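Thymidylate synthase ThyX (PDB 4P5A) probably catalyses the flavin-dependent reductive methylation of dUMP, and evidently of UMP as well, taking the methyl group from methylenetetrahydrofolate, as a homotetramer carrying four FAD molecules. Local coordinates at residues C181-L186 and T218-L223; M85-W90 and L190-H195. All blocks are in the same frame, centred on the assembly; numbering follows the deposited sequence.

Contact 1: residues C181-L186 and T218-L223. With FAD (flavin-adenine dinucleotide), chain L.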
ATOM      1  N   CYS B 181       9.948  -4.767  -8.013  1.00  7.68           N
ATOM      2  CA  CYS B 181       9.042  -3.608  -8.289  1.00  9.13           C
ATOM      3  C   CYS B 181       8.325  -3.962  -9.570  1.00 11.34           C
ATOM      4  O   CYS B 181       8.773  -4.857 -10.306  1.00 12.92           O
ATOM      5  CB  CYS B 181       9.839  -2.250  -8.548  1.00  9.67           C
ATOM      6  SG  CYS B 181      11.082  -2.437  -9.750  1.00 17.04           S
ATOM      7  N   ASN B 182       7.173  -3.354  -9.753  1.00  8.61           N
ATOM      8  CA  ASN B 182       6.599  -3.290 -11.102  1.00  7.04           C
ATOM      9  C   ASN B 182       7.082  -1.973 -11.763  1.00  6.36           C
ATOM     10  O   ASN B 182       7.698  -1.105 -11.096  1.00  8.02           O
ATOM     11  CB  ASN B 182       5.082  -3.439 -11.098  1.00  7.38           C
ATOM     12  CG  ASN B 182       4.386  -2.334 -10.291  1.00 10.10           C
ATOM     13  OD1 ASN B 182       4.650  -1.142 -10.529  1.00  8.68           O
ATOM     14  ND2 ASN B 182       3.508  -2.714  -9.291  1.00  9.00           N
ATOM     15  N   ALA B 183       6.789  -1.820 -13.067  1.00  6.59           N
ATOM     16  CA  ALA B 183       7.377  -0.668 -13.756  1.00  8.76           C
ATOM     17  C   ALA B 183       6.802   0.669 -13.250  1.00  7.21           C
ATOM     18  O   ALA B 183       7.496   1.699 -13.280  1.00  6.23           O
ATOM     19  CB  ALA B 183       7.038  -0.775 -15.281  1.00  7.73           C
ATOM     20  N   ARG B 184       5.541   0.692 -12.760  1.00  5.30           N
ATOM     21  CA  ARG B 184       4.959   1.941 -12.222  1.00  7.86           C
ATOM     22  C   ARG B 184       5.734   2.329 -10.957  1.00  7.46           C
ATOM     23  O   ARG B 184       6.098   3.530 -10.785  1.00  7.36           O
ATOM     24  CB  ARG B 184       3.460   1.727 -11.964  1.00  6.35           C
ATOM     25  CG  ARG B 184       2.800   3.158 -11.807  1.00  8.15           C
ATOM     26  CD  ARG B 184       1.409   2.956 -11.160  1.00  9.50           C
ATOM     27  NE  ARG B 184       0.704   4.250 -11.277  1.00  9.24           N
ATOM     28  CZ  ARG B 184      -0.586   4.365 -10.866  1.00 11.14           C
ATOM     29  NH1 ARG B 184      -1.235   5.571 -11.055  1.00 15.50           N
ATOM     30  NH2 ARG B 184      -1.217   3.317 -10.309  1.00 10.65           N
ATOM     31  N   ALA B 185       5.999   1.370 -10.101  1.00  5.46           N
ATOM     32  CA  ALA B 185       6.735   1.641  -8.861  1.00  6.17           C
ATOM     33  C   ALA B 185       8.168   2.028  -9.209  1.00  7.54           C
ATOM     34  O   ALA B 185       8.724   2.871  -8.535  1.00  7.89           O
ATOM     35  CB  ALA B 185       6.723   0.376  -7.996  1.00  7.52           C
ATOM     36  N   LEU B 186       8.778   1.402 -10.199  1.00  6.82           N
ATOM     37  CA  LEU B 186      10.123   1.775 -10.618  1.00  6.51           C
ATOM     38  C   LEU B 186      10.092   3.224 -11.147  1.00  5.70           C
ATOM     39  O   LEU B 186      11.017   3.987 -10.751  1.00  5.44           O
ATOM     40  CB  LEU B 186      10.661   0.816 -11.738  1.00  6.32           C
ATOM     41  CG  LEU B 186      12.110   1.169 -12.165  1.00  6.28           C
ATOM     42  CD1 LEU B 186      13.116   1.119 -10.997  1.00  6.92           C
ATOM     43  CD2 LEU B 186      12.473   0.151 -13.221  1.00  8.06           C
ATOM     44  N   THR B 218      18.824   1.566 -16.445  1.00 10.49           N
ATOM     45  CA  THR B 218      19.525   0.994 -17.622  1.00 11.12           C
ATOM     46  C   THR B 218      19.037  -0.436 -17.895  1.00 11.48           C
ATOM     47  O   THR B 218      18.715  -0.785 -19.078  1.00 12.72           O
ATOM     48  CB  THR B 218      21.038   0.977 -17.341  1.00 11.11           C
ATOM     49  OG1 THR B 218      21.510   2.334 -17.303  1.00 13.65           O
ATOM     50  CG2 THR B 218      21.763   0.150 -18.524  1.00 14.28           C
ATOM     51  N   ALA B 219      18.865  -1.223 -16.845  1.00 11.16           N
ATOM     52  CA  ALA B 219      18.299  -2.575 -17.027  1.00 10.58           C
ATOM     53  C   ALA B 219      16.856  -2.528 -17.524  1.00 12.99           C
ATOM     54  O   ALA B 219      16.438  -3.220 -18.432  1.00 12.70           O
ATOM     55  CB  ALA B 219      18.398  -3.438 -15.727  1.00 11.24           C
ATOM     56  N   TRP B 220      16.026  -1.712 -16.887  1.00  9.47           N
ATOM     57  CA  TRP B 220      14.618  -1.633 -17.232  1.00  9.82           C
ATOM     58  C   TRP B 220      14.447  -1.134 -18.702  1.00  9.51           C
ATOM     59  O   TRP B 220      13.559  -1.567 -19.416  1.00  9.01           O
ATOM     60  CB  TRP B 220      13.952  -0.636 -16.291  1.00  8.19           C
ATOM     61  CG  TRP B 220      12.517  -0.242 -16.638  1.00  7.05           C
ATOM     62  CD1 TRP B 220      11.444  -1.068 -16.872  1.00  7.89           C
ATOM     63  CD2 TRP B 220      12.046   1.093 -16.821  1.00  8.73           C
ATOM     64  NE1 TRP B 220      10.323  -0.299 -17.094  1.00  7.74           N
ATOM     65  CE2 TRP B 220      10.648   1.019 -17.082  1.00 11.03           C
ATOM     66  CE3 TRP B 220      12.644   2.375 -16.706  1.00 14.27           C
ATOM     67  CZ2 TRP B 220       9.877   2.159 -17.332  1.00 10.72           C
ATOM     68  CZ3 TRP B 220      11.889   3.457 -16.908  1.00 13.74           C
ATOM     69  CH2 TRP B 220      10.511   3.366 -17.216  1.00 13.78           C
ATOM     70  N   ALA B 221      15.350  -0.270 -19.158  1.00 10.21           N
ATOM     71  CA  ALA B 221      15.188   0.322 -20.547  1.00 11.06           C
ATOM     72  C   ALA B 221      15.342  -0.757 -21.594  1.00 11.73           C
ATOM     73  O   ALA B 221      14.720  -0.667 -22.683  1.00 11.18           O
ATOM     74  CB  ALA B 221      16.219   1.403 -20.740  1.00 12.45           C
ATOM     75  N   LYS B 222      16.074  -1.814 -21.249  1.00 10.72           N
ATOM     76  CA  LYS B 222      16.178  -2.981 -22.164  1.00 11.93           C
ATOM     77  C   LYS B 222      14.964  -3.816 -22.146  1.00 13.90           C
ATOM     78  O   LYS B 222      14.616  -4.393 -23.198  1.00 13.69           O
ATOM     79  CB  LYS B 222      17.424  -3.853 -21.792  1.00 13.55           C
ATOM     80  CG  LYS B 222      18.646  -3.178 -22.036  1.00 21.08           C
ATOM     81  CD  LYS B 222      19.825  -3.958 -21.301  1.00 28.43           C
ATOM     82  CE  LYS B 222      21.028  -2.991 -21.212  1.00 37.13           C
ATOM     83  NZ  LYS B 222      22.254  -3.494 -20.430  1.00 43.24           N
ATOM     84  N   LEU B 223      14.267  -3.923 -20.996  1.00 10.22           N
ATOM     85  CA  LEU B 223      13.071  -4.743 -20.986  1.00 11.13           C
ATOM     86  C   LEU B 223      11.845  -4.013 -21.538  1.00 10.95           C
ATOM     87  O   LEU B 223      10.950  -4.649 -22.110  1.00 10.97           O
ATOM     88  CB  LEU B 223      12.707  -5.075 -19.499  1.00 11.09           C
ATOM     89  CG  LEU B 223      13.853  -5.765 -18.789  1.00 11.89           C
ATOM     90  CD1 LEU B 223      13.373  -5.978 -17.257  1.00 15.07           C
ATOM     91  CD2 LEU B 223      13.956  -7.138 -19.350  1.00 14.49           C
TER
HETATM   92  PA  FAD L 302      -4.034   4.649  -5.543  1.00  9.35           P
HETATM   93  O1A FAD L 302      -4.476   5.397  -4.452  1.00  9.39           O
HETATM   94  O2A FAD L 302      -4.447   3.239  -5.576  1.00  8.06           O
HETATM   95  O5B FAD L 302      -2.426   4.669  -5.435  1.00  9.65           O
HETATM   96  C5B FAD L 302      -1.819   5.846  -5.219  1.00  8.16           C
HETATM   97  C4B FAD L 302      -0.362   5.850  -5.858  1.00  8.71           C
HETATM   98  O4B FAD L 302       0.278   4.877  -4.987  1.00 11.75           O
HETATM   99  C3B FAD L 302      -0.227   5.281  -7.266  1.00  8.53           C
HETATM  100  O3B FAD L 302      -0.375   6.441  -8.091  1.00 10.92           O
HETATM  101  C2B FAD L 302       1.188   4.760  -7.294  1.00 11.51           C
HETATM  102  O2B FAD L 302       2.175   5.849  -7.350  1.00 13.36           O
HETATM  103  C1B FAD L 302       1.200   4.112  -5.909  1.00  7.70           C
HETATM  104  N9A FAD L 302       0.774   2.686  -5.895  1.00  8.57           N
HETATM  105  C8A FAD L 302      -0.197   2.132  -5.105  1.00 12.19           C
HETATM  106  N7A FAD L 302      -0.164   0.773  -5.306  1.00  7.92           N
HETATM  107  C5A FAD L 302       0.802   0.483  -6.227  1.00  8.23           C
HETATM  108  C6A FAD L 302       1.222  -0.705  -6.799  1.00 11.09           C
HETATM  109  N6A FAD L 302       0.731  -1.893  -6.437  1.00  9.80           N
HETATM  110  N1A FAD L 302       2.254  -0.651  -7.699  1.00  9.20           N
HETATM  111  C2A FAD L 302       2.819   0.518  -8.004  1.00  9.08           C
HETATM  112  N3A FAD L 302       2.423   1.707  -7.436  1.00  9.13           N
HETATM  113  C4A FAD L 302       1.392   1.710  -6.569  1.00  8.80           C
HETATM  114  N1  FAD L 302      -9.373   1.785 -14.119  1.00  7.03           N
HETATM  115  C2  FAD L 302      -9.627   0.710 -14.834  1.00  9.90           C
HETATM  116  O2  FAD L 302      -9.533  -0.424 -14.332  1.00  9.75           O
HETATM  117  N3  FAD L 302      -9.958   0.812 -16.195  1.00  9.36           N
HETATM  118  C4  FAD L 302     -10.003   2.023 -16.834  1.00 12.96           C
HETATM  119  O4  FAD L 302     -10.284   2.073 -18.060  1.00 11.93           O
HETATM  120  C4X FAD L 302      -9.735   3.200 -16.083  1.00 10.88           C
HETATM  121  N5  FAD L 302      -9.763   4.427 -16.682  1.00 14.39           N
HETATM  122  C5X FAD L 302      -9.667   5.565 -15.867  1.00 15.38           C
HETATM  123  C6  FAD L 302      -9.884   6.883 -16.415  1.00 14.90           C
HETATM  124  C7  FAD L 302      -9.806   7.979 -15.524  1.00 16.46           C
HETATM  125  C7M FAD L 302     -10.025   9.386 -16.199  1.00 20.06           C
HETATM  126  C8  FAD L 302      -9.556   7.861 -14.145  1.00 13.62           C
HETATM  127  C8M FAD L 302      -9.406   9.012 -13.110  1.00 20.04           C
HETATM  128  C9  FAD L 302      -9.364   6.572 -13.635  1.00 13.54           C
HETATM  129  C9A FAD L 302      -9.391   5.467 -14.483  1.00 10.25           C
HETATM  130  N10 FAD L 302      -9.254   4.166 -13.912  1.00  8.78           N
HETATM  131  C10 FAD L 302      -9.432   3.085 -14.711  1.00  9.23           C
HETATM  132  C1' FAD L 302      -8.887   3.964 -12.487  1.00  9.58           C
HETATM  133  C2' FAD L 302      -7.308   4.147 -12.397  1.00  8.69           C
HETATM  134  O2' FAD L 302      -6.572   3.141 -13.149  1.00 10.66           O
HETATM  135  C3' FAD L 302      -6.873   4.014 -10.942  1.00 11.07           C
HETATM  136  O3' FAD L 302      -7.338   2.767 -10.428  1.00 10.98           O
HETATM  137  C4' FAD L 302      -7.444   5.157 -10.056  1.00 12.09           C
HETATM  138  O4' FAD L 302      -7.300   6.380 -10.742  1.00 12.91           O
HETATM  139  C5' FAD L 302      -6.679   5.262  -8.753  1.00 10.45           C
HETATM  140  O5' FAD L 302      -5.349   5.823  -9.099  1.00  9.73           O
HETATM  141  P   FAD L 302      -4.034   5.243  -8.377  1.00  9.41           P
HETATM  142  O1P FAD L 302      -3.827   3.823  -8.657  1.00  9.94           O
HETATM  143  O2P FAD L 302      -2.949   6.135  -8.952  1.00 12.03           O
HETATM  144  O3P FAD L 302      -4.331   5.529  -6.843  1.00  9.08           O
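The start of helix 183-193 faces the C-terminal part of helix 207-223, the backbones coming nearest at A183 and W220, whose CA atoms are 8.1 Å apart. The indole of W220 carries the contact from its helix. With CG anti to the backbone N (chi1 170°), it reaches across to the other helix, where L186 comes over one ring face and A183 meets it obliquely. Methyl CD2 of L186 makes a CH-pi contact with the five-membered ring, 3.8 Å from its centroid and 28° off the normal; it is displaced toward the CB side, so that its shortest approach is 3.4 Å to W220 CG. A183 adds its CB 3.8 Å from W220 NE1. M70 of strand 69-77 and M187 and L190 further along helix 183-193 also pack on the indole, and the H228 ring meets it at a steep angle.

Helix 183-193 follows strand 174-181 of the antiparallel sheet after the single residue N182, and its N-terminus is part of the FAD site that ThyX builds from three subunits. N182 is the N-cap: its OD1 accepts from A185 N at 2.9 Å. With OD1 engaged by the helix, ND2 is turned to the adenine and donates almost straight (178°) to FAD N1A, also at 2.9 Å. R184 leaves its helix on the side away from 218-223. Its extended chain takes the guanidinium to the pyrophosphate, where NH1 donates to FAD O2P at 2.8 Å and NH2 to FAD O1P at 3.1 Å, while ribose O3B lies over one guanidinium face. E66 and the C-terminal carboxylate of P239 form salt bridges with the same guanidinium, and R88 of the second subunit approaches it beside the phosphates.

Contact 2: residues M85-W90 and L190-H195. With FAD (flavin-adenine dinucleotide), chain H.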
ATOM      1  N   MET B  85      14.748   1.515   0.827  1.00  7.24           N
ATOM      2  CA  MET B  85      13.605   0.878   1.504  1.00  9.64           C
ATOM      3  C   MET B  85      12.472   1.778   1.986  1.00 10.71           C
ATOM      4  O   MET B  85      11.483   1.275   2.537  1.00 11.20           O
ATOM      5  CB  MET B  85      14.127   0.069   2.631  1.00 11.02           C
ATOM      6  CG  MET B  85      14.919  -1.149   1.965  1.00 10.85           C
ATOM      7  SD  MET B  85      15.613  -2.346   3.203  1.00 20.40           S
ATOM      8  CE  MET B  85      14.137  -3.030   3.545  1.00 17.95           C
ATOM      9  N   ARG B  86      12.615   3.074   1.804  1.00  8.85           N
ATOM     10  CA  ARG B  86      11.490   3.928   2.037  1.00  8.22           C
ATOM     11  C   ARG B  86      10.333   3.782   0.977  1.00  7.27           C
ATOM     12  O   ARG B  86       9.192   4.242   1.227  1.00 10.58           O
ATOM     13  CB  ARG B  86      11.879   5.406   2.043  1.00  9.18           C
ATOM     14  CG  ARG B  86      12.858   5.710   3.205  1.00 11.37           C
ATOM     15  CD  ARG B  86      12.229   5.320   4.602  1.00 10.91           C
ATOM     16  NE  ARG B  86      10.942   6.078   4.828  1.00 10.60           N
ATOM     17  CZ  ARG B  86      10.867   7.316   5.340  1.00 16.60           C
ATOM     18  NH1 ARG B  86       9.683   7.894   5.457  1.00 14.53           N
ATOM     19  NH2 ARG B  86      11.963   8.030   5.684  1.00  9.58           N
ATOM     20  N   HIS B  87      10.613   3.129  -0.147  1.00  7.61           N
ATOM     21  CA  HIS B  87       9.594   3.076  -1.197  1.00  6.80           C
ATOM     22  C   HIS B  87       8.653   1.915  -0.948  1.00  8.08           C
ATOM     23  O   HIS B  87       9.004   0.752  -1.210  1.00  7.92           O
ATOM     24  CB  HIS B  87      10.341   3.011  -2.548  1.00  7.49           C
ATOM     25  CG  HIS B  87      11.119   4.267  -2.797  1.00  7.86           C
ATOM     26  ND1 HIS B  87      10.643   5.276  -3.604  1.00  8.95           N
ATOM     27  CD2 HIS B  87      12.337   4.673  -2.361  1.00  9.03           C
ATOM     28  CE1 HIS B  87      11.521   6.273  -3.632  1.00  7.23           C
ATOM     29  NE2 HIS B  87      12.556   5.925  -2.908  1.00  7.83           N
ATOM     30  N   ARG B  88       7.487   2.192  -0.349  1.00  7.11           N
ATOM     31  CA  ARG B  88       6.612   1.187   0.227  1.00  5.56           C
ATOM     32  C   ARG B  88       5.880   0.373  -0.803  1.00  7.63           C
ATOM     33  O   ARG B  88       5.299  -0.676  -0.451  1.00  9.05           O
ATOM     34  CB  ARG B  88       5.547   1.952   1.111  1.00  5.70           C
ATOM     35  CG  ARG B  88       6.207   2.479   2.351  1.00  8.55           C
ATOM     36  CD  ARG B  88       5.190   3.569   2.952  1.00 10.88           C
ATOM     37  NE  ARG B  88       5.066   4.744   2.071  1.00  9.50           N
ATOM     38  CZ  ARG B  88       4.303   5.809   2.434  1.00  7.67           C
ATOM     39  NH1 ARG B  88       3.580   5.746   3.588  1.00 10.45           N
ATOM     40  NH2 ARG B  88       4.272   6.884   1.655  1.00  9.03           N
ATOM     41  N   THR B  89       5.939   0.807  -2.063  1.00  7.22           N
ATOM     42  CA  THR B  89       5.284   0.006  -3.109  1.00  9.04           C
ATOM     43  C   THR B  89       6.179  -1.142  -3.626  1.00 11.50           C
ATOM     44  O   THR B  89       5.749  -1.847  -4.502  1.00 13.80           O
ATOM     45  CB  THR B  89       5.002   0.868  -4.311  1.00 12.03           C
ATOM     46  OG1 THR B  89       6.107   1.747  -4.629  1.00 17.16           O
ATOM     47  CG2 THR B  89       3.939   1.868  -3.952  1.00 11.60           C
ATOM     48  N   TRP B  90       7.393  -1.266  -3.105  1.00  6.85           N
ATOM     49  CA  TRP B  90       8.304  -2.334  -3.531  1.00  6.73           C
ATOM     50  C   TRP B  90       8.262  -3.503  -2.507  1.00  7.88           C
ATOM     51  O   TRP B  90       7.682  -3.353  -1.423  1.00  9.63           O
ATOM     52  CB  TRP B  90       9.736  -1.783  -3.482  1.00  8.81           C
ATOM     53  CG  TRP B  90      10.054  -0.780  -4.612  1.00  8.37           C
ATOM     54  CD1 TRP B  90       9.376   0.384  -4.932  1.00 10.80           C
ATOM     55  CD2 TRP B  90      11.180  -0.865  -5.427  1.00  7.09           C
ATOM     56  NE1 TRP B  90      10.081   1.031  -5.985  1.00  6.31           N
ATOM     57  CE2 TRP B  90      11.166   0.231  -6.312  1.00  6.43           C
ATOM     58  CE3 TRP B  90      12.171  -1.852  -5.583  1.00  6.09           C
ATOM     59  CZ2 TRP B  90      12.182   0.446  -7.285  1.00  9.34           C
ATOM     60  CZ3 TRP B  90      13.215  -1.670  -6.576  1.00  8.92           C
ATOM     61  CH2 TRP B  90      13.163  -0.507  -7.435  1.00 10.77           C
ATOM     62  N   LEU B 190      12.288   6.273  -9.771  1.00  6.74           N
ATOM     63  CA  LEU B 190      13.311   6.944 -10.615  1.00  7.86           C
ATOM     64  C   LEU B 190      13.030   8.470 -10.569  1.00  7.67           C
ATOM     65  O   LEU B 190      13.982   9.241 -10.618  1.00  7.97           O
ATOM     66  CB  LEU B 190      13.269   6.469 -12.081  1.00  6.56           C
ATOM     67  CG  LEU B 190      13.751   4.983 -12.223  1.00  7.76           C
ATOM     68  CD1 LEU B 190      13.567   4.594 -13.626  1.00 10.29           C
ATOM     69  CD2 LEU B 190      15.261   4.828 -11.843  1.00  9.12           C
ATOM     70  N   SER B 191      11.771   8.880 -10.534  1.00  6.35           N
ATOM     71  CA  SER B 191      11.448  10.353 -10.522  1.00  9.51           C
ATOM     72  C   SER B 191      12.019  10.955  -9.292  1.00  9.14           C
ATOM     73  O   SER B 191      12.451  12.099  -9.302  1.00  9.82           O
ATOM     74  CB  SER B 191       9.942  10.556 -10.536  1.00  9.27           C
ATOM     75  OG  SER B 191       9.608  11.922 -10.698  1.00  9.92           O
ATOM     76  N   LEU B 192      12.100  10.203  -8.214  1.00  8.95           N
ATOM     77  CA  LEU B 192      12.578  10.829  -6.914  1.00  9.49           C
ATOM     78  C   LEU B 192      14.102  10.595  -6.684  1.00 10.78           C
ATOM     79  O   LEU B 192      14.760  11.377  -6.007  1.00 11.26           O
ATOM     80  CB  LEU B 192      11.833  10.169  -5.721  1.00  7.75           C
ATOM     81  CG  LEU B 192      10.400  10.577  -5.611  1.00  9.63           C
ATOM     82  CD1 LEU B 192       9.664   9.516  -4.583  1.00  9.81           C
ATOM     83  CD2 LEU B 192      10.310  12.065  -5.116  1.00 12.08           C
ATOM     84  N   ARG B 193      14.645   9.493  -7.192  1.00 10.40           N
ATOM     85  CA  ARG B 193      16.004   9.034  -6.838  1.00  9.48           C
ATOM     86  C   ARG B 193      16.992   9.260  -8.011  1.00  9.79           C
ATOM     87  O   ARG B 193      18.106   8.721  -7.978  1.00 10.90           O
ATOM     88  CB  ARG B 193      16.053   7.562  -6.421  1.00  9.68           C
ATOM     89  CG  ARG B 193      15.179   7.305  -5.227  1.00  9.36           C
ATOM     90  CD  ARG B 193      15.519   8.164  -3.976  1.00 10.55           C
ATOM     91  NE  ARG B 193      14.736   7.680  -2.767  1.00  9.43           N
ATOM     92  CZ  ARG B 193      14.958   8.185  -1.553  1.00  9.68           C
ATOM     93  NH1 ARG B 193      15.904   9.182  -1.376  1.00 10.23           N
ATOM     94  NH2 ARG B 193      14.289   7.691  -0.509  1.00  6.44           N
ATOM     95  N   THR B 194      16.601  10.056  -8.991  1.00 10.77           N
ATOM     96  CA  THR B 194      17.607  10.542  -9.954  1.00 12.10           C
ATOM     97  C   THR B 194      17.497  12.078  -9.993  1.00 13.98           C
ATOM     98  O   THR B 194      16.382  12.667  -9.905  1.00 14.30           O
ATOM     99  CB  THR B 194      17.445   9.992 -11.343  1.00 12.48           C
ATOM    100  OG1 THR B 194      16.135  10.308 -11.840  1.00 13.64           O
ATOM    101  CG2 THR B 194      17.684   8.527 -11.364  1.00 10.87           C
ATOM    102  N   HIS B 195      18.668  12.723 -10.158  1.00 14.46           N
ATOM    103  CA  HIS B 195      18.693  14.216 -10.262  1.00 17.98           C
ATOM    104  C   HIS B 195      18.843  14.568 -11.752  1.00 18.80           C
ATOM    105  O   HIS B 195      19.930  14.465 -12.294  1.00 17.55           O
ATOM    106  CB  HIS B 195      19.916  14.734  -9.505  1.00 20.51           C
ATOM    107  CG  HIS B 195      20.086  16.219  -9.627  1.00 23.18           C
ATOM    108  ND1 HIS B 195      21.024  16.798 -10.468  1.00 34.71           N
ATOM    109  CD2 HIS B 195      19.412  17.247  -9.049  1.00 25.04           C
ATOM    110  CE1 HIS B 195      20.916  18.122 -10.406  1.00 34.78           C
ATOM    111  NE2 HIS B 195      19.957  18.422  -9.539  1.00 29.10           N
TER
HETATM  112  PA  FAD H 302       6.256   5.159  -1.781  1.00  9.96           P
HETATM  113  O1A FAD H 302       6.724   4.212  -2.803  1.00 10.42           O
HETATM  114  O2A FAD H 302       6.329   4.876  -0.376  1.00  8.49           O
HETATM  115  O5B FAD H 302       4.801   5.566  -2.155  1.00 10.01           O
HETATM  116  C5B FAD H 302       4.451   5.949  -3.545  1.00  9.08           C
HETATM  117  C4B FAD H 302       3.177   6.749  -3.561  1.00  9.19           C
HETATM  118  O4B FAD H 302       2.130   5.955  -2.966  1.00 12.77           O
HETATM  119  C3B FAD H 302       3.254   7.961  -2.687  1.00  8.32           C
HETATM  120  O3B FAD H 302       3.851   9.072  -3.400  1.00 12.46           O
HETATM  121  C2B FAD H 302       1.781   8.260  -2.354  1.00 11.43           C
HETATM  122  O2B FAD H 302       1.173   8.793  -3.587  1.00 13.99           O
HETATM  123  C1B FAD H 302       1.218   6.816  -2.177  1.00  9.89           C
HETATM  124  N9A FAD H 302       1.231   6.319  -0.789  1.00 10.62           N
HETATM  125  C8A FAD H 302       1.788   5.165  -0.380  1.00 11.13           C
HETATM  126  N7A FAD H 302       1.542   4.957   0.912  1.00 10.08           N
HETATM  127  C5A FAD H 302       0.728   6.007   1.331  1.00  9.40           C
HETATM  128  C6A FAD H 302       0.107   6.398   2.544  1.00 11.57           C
HETATM  129  N6A FAD H 302       0.189   5.649   3.688  1.00  9.37           N
HETATM  130  N1A FAD H 302      -0.611   7.568   2.539  1.00 11.46           N
HETATM  131  C2A FAD H 302      -0.786   8.312   1.423  1.00  9.83           C
HETATM  132  N3A FAD H 302      -0.207   7.975   0.241  1.00 11.72           N
HETATM  133  C4A FAD H 302       0.581   6.862   0.210  1.00 11.77           C
HETATM  134  N1  FAD H 302      12.213  11.024   4.622  1.00  7.63           N
HETATM  135  C2  FAD H 302      12.232  11.333   5.957  1.00 12.73           C
HETATM  136  O2  FAD H 302      11.841  10.575   6.830  1.00  9.89           O
HETATM  137  N3  FAD H 302      12.860  12.490   6.356  1.00 11.69           N
HETATM  138  C4  FAD H 302      13.456  13.337   5.431  1.00 12.09           C
HETATM  139  O4  FAD H 302      13.944  14.408   5.884  1.00 13.23           O
HETATM  140  C4X FAD H 302      13.409  13.024   4.060  1.00 12.48           C
HETATM  141  N5  FAD H 302      13.872  13.897   3.048  1.00 14.50           N
HETATM  142  C5X FAD H 302      13.959  13.417   1.708  1.00 16.95           C
HETATM  143  C6  FAD H 302      14.645  14.091   0.671  1.00 16.50           C
HETATM  144  C7  FAD H 302      14.690  13.610  -0.647  1.00 19.19           C
HETATM  145  C7M FAD H 302      15.480  14.475  -1.644  1.00 20.19           C
HETATM  146  C8  FAD H 302      14.109  12.369  -1.033  1.00 14.12           C
HETATM  147  C8M FAD H 302      14.095  11.840  -2.502  1.00 15.32           C
HETATM  148  C9  FAD H 302      13.431  11.659  -0.014  1.00 16.19           C
HETATM  149  C9A FAD H 302      13.407  12.154   1.342  1.00 12.03           C
HETATM  150  N10 FAD H 302      12.726  11.428   2.356  1.00 14.35           N
HETATM  151  C10 FAD H 302      12.782  11.860   3.683  1.00 13.81           C
HETATM  152  C1' FAD H 302      12.122  10.095   2.064  1.00 11.77           C
HETATM  153  C2' FAD H 302      10.695  10.517   1.493  1.00 13.17           C
HETATM  154  O2' FAD H 302       9.854  11.154   2.500  1.00 11.89           O
HETATM  155  C3' FAD H 302       9.888   9.253   1.096  1.00  9.97           C
HETATM  156  O3' FAD H 302       9.801   8.278   2.151  1.00 12.66           O
HETATM  157  C4' FAD H 302      10.555   8.505  -0.177  1.00 12.78           C
HETATM  158  O4' FAD H 302      10.995   9.470  -1.074  1.00 14.98           O
HETATM  159  C5' FAD H 302       9.494   7.565  -0.805  1.00 10.51           C
HETATM  160  O5' FAD H 302       8.570   8.390  -1.546  1.00  9.42           O
HETATM  161  P   FAD H 302       7.010   7.978  -1.498  1.00 10.40           P
HETATM  162  O1P FAD H 302       6.437   7.938  -0.118  1.00  9.50           O
HETATM  163  O2P FAD H 302       6.359   8.937  -2.410  1.00 11.40           O
HETATM  164  O3P FAD H 302       6.986   6.502  -2.088  1.00 10.78           O
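The H87 imidazole has FAD C5' over one face, toward the rim, and takes R193 NE at its edge, while the flavin methyl C8M lies over one face of the R193 guanidinium. H87 is the central residue of the RHRX7S signature of ThyX enzymes, which runs from R86 to S96. R193 NE donates to H87 NE2 at 2.8 Å and 168°, within both flat groups' planes although these are turned 61° from each other. The bond restrains the guanidinium, whose chain is bent at chi2 (-57°), beside the methyl-bearing end of the flavin, with NH1 3.4 Å from FAD C8M. Its NH2 bonds to O2 of the bromo-UMP, consistent with its predicted role in activating the substrate at N3. F189 meets the H87 ring edge-to-face.

The flanking arginines of the signature grip the cofactor. R86 folds back at chi2 and chi3, bringing NH2 to flavin O2 at 2.8 Å, in the guanidinium plane, with FAD O3' over one face; the same NH2 also bonds to O3' of the nucleotide. R88 holds the pyrophosphate, its backbone N and its NE both donating to FAD O2A, and adenine N7A sits over the centre of its guanidinium. L192 CD1 touches both the histidine and the cofactor, 3.9 Å from H87 CE1 and 3.4 Å from FAD O5'.

In the fold
Contacts 1 and 2, their centres about 12 Å apart, use the two ends of helix 183-193 and bind mainly different FAD molecules, although T89 touches a second one. The adenine and pyrophosphate bound by N182 and R184 belong to a cofactor that also takes bonds from R86, R88 and H188 of the second subunit, whereas the FAD at 85-90 and 190-195 receives N182 and R184 from that subunit, with E94 of a further subunit completing it. W90 joins the contacts within the chain: its NE1 makes a weak hydrogen bond to A185 O (3.4 Å), and C181 CB packs 3.6 Å from its CE2. Of the two, contact 2 is the one that reaches the substrate nucleotide.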